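Local coordinates for CRP-like protein Clp (Xanthomonas campestris pv. campestris, PDB 3IWZ) that acts as a homodimeric, DNA-binding global regulator of virulence genes, apparently losing its hold on DNA when it binds the second messenger c-di-GMP, at residues Lys151-Arg154 against Leu155-Asp159. Sequence-based numbering, arbitrary orientation.
Sequences KASR and LAFLD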
# COMPACT_ATOMS: atom_id res chain seq x y z
N LYS D 151 -3.46 7.62 1.35
CA LYS D 151 -4.30 8.03 0.23
C LYS D 151 -5.70 7.46 0.38
O LYS D 151 -6.69 8.16 0.21
CB LYS D 151 -3.68 7.54 -1.09
CG LYS D 151 -4.00 8.44 -2.26
CD LYS D 151 -3.39 7.90 -3.53
CE LYS D 151 -3.59 8.85 -4.70
NZ LYS D 151 -2.53 9.90 -4.77
N ALA D 152 -5.78 6.17 0.68
CA ALA D 152 -7.07 5.53 0.86
C ALA D 152 -7.84 6.25 1.96
O ALA D 152 -9.03 6.50 1.84
CB ALA D 152 -6.87 4.06 1.24
N SER D 153 -7.14 6.59 3.04
CA SER D 153 -7.78 7.29 4.14
C SER D 153 -8.37 8.61 3.64
O SER D 153 -9.51 8.97 3.96
CB SER D 153 -6.76 7.54 5.25
OG SER D 153 -7.37 8.06 6.41
N ARG D 154 -7.60 9.32 2.82
CA ARG D 154 -8.05 10.59 2.27
C ARG D 154 -9.20 10.44 1.28
O ARG D 154 -10.15 11.23 1.28
CB ARG D 154 -6.88 11.33 1.60
CG ARG D 154 -5.82 11.85 2.55
CD ARG D 154 -4.95 12.91 1.86
NE ARG D 154 -4.30 12.38 0.66
CZ ARG D 154 -3.09 11.85 0.66
NH1 ARG D 154 -2.39 11.79 1.78
NH2 ARG D 154 -2.59 11.34 -0.46
N LEU D 155 -9.10 9.44 0.41
CA LEU D 155 -10.15 9.20 -0.58
C LEU D 155 -11.45 8.77 0.09
O LEU D 155 -12.52 8.79 -0.53
CB LEU D 155 -9.71 8.13 -1.58
CG LEU D 155 -8.54 8.54 -2.47
CD1 LEU D 155 -8.07 7.36 -3.31
CD2 LEU D 155 -8.96 9.70 -3.34
N ALA D 156 -11.36 8.36 1.34
CA ALA D 156 -12.54 7.92 2.07
C ALA D 156 -13.23 9.02 2.87
O ALA D 156 -14.45 9.09 2.86
CB ALA D 156 -12.18 6.78 3.01
N PHE D 157 -12.46 9.88 3.52
CA PHE D 157 -13.02 10.92 4.39
C PHE D 157 -12.87 12.39 4.03
O PHE D 157 -13.55 13.24 4.61
CB PHE D 157 -12.48 10.71 5.81
CG PHE D 157 -12.64 9.30 6.32
CD1 PHE D 157 -13.90 8.80 6.63
CD2 PHE D 157 -11.53 8.47 6.44
CE1 PHE D 157 -14.06 7.48 7.07
CE2 PHE D 157 -11.68 7.15 6.87
CZ PHE D 157 -12.95 6.66 7.18
N LEU D 158 -11.96 12.72 3.11
CA LEU D 158 -11.76 14.11 2.72
C LEU D 158 -12.40 14.45 1.39
O LEU D 158 -12.49 13.61 0.50
CB LEU D 158 -10.27 14.44 2.67
CG LEU D 158 -9.50 14.33 3.99
CD1 LEU D 158 -8.05 14.75 3.77
CD2 LEU D 158 -10.15 15.21 5.05
N ASP D 159 -12.85 15.70 1.25
CA ASP D 159 -13.49 16.16 0.02
C ASP D 159 -12.47 16.47 -1.08
O ASP D 159 -11.29 16.69 -0.80
CB ASP D 159 -14.33 17.40 0.29
CG ASP D 159 -13.52 18.55 0.83
OD1 ASP D 159 -13.45 18.71 2.07
OD2 ASP D 159 -12.91 19.28 0.02
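Leu155 N points back to Lys151 O at 2.7 Å, the short, straight bond (163° at the hydrogen) of a regular alpha-helical turn. The Leu155 side chain lies against the same oxygen, its CG 3.3 Å away. This is the tight side: Leu155 packs on Leu75 of its own chain and on Ala156 of the second subunit, whereas Ala152, whose lone methyl lets the helix come close to strand 74-80 of that subunit, meets its Leu75.

One residue on, the hydrogen bonding slips. Ala156 N bonds weakly to Ala152 O and also reaches Ser153 O, 3.3 Å off and well above the carbonyl plane. Ser153 O takes Phe157 N as well, from the same face and straighter, and Phe157 CD2 sits 3.2 Å from this twice-used acceptor. With OG anti to its backbone N (chi1 -173°), Ser153 uses its hydroxyl to bond Glu69 of the second subunit.

The looser side belongs to Arg154 and Leu158, both partly exposed and both touching Arg166. Leu158 N closes the last turn on Arg154 O at 3.0 Å. A long side chain suits Arg154, since its CG and CD methylenes slant across the CD1 methyl of Leu158 (CG to CD1 3.9 Å) while the bend at chi3 (-58°) carries the guanidinium back over Lys151 CA. Leu158 then leaves helical geometry, and exposed Asp159 N-caps the next helix, its OD2 accepting from Asp162 N.

Such a helix end followed directly by an N-cap forms the hinge of CRP-family regulators, where the long dimerisation helix 130-157 gives way to the DNA-binding domain.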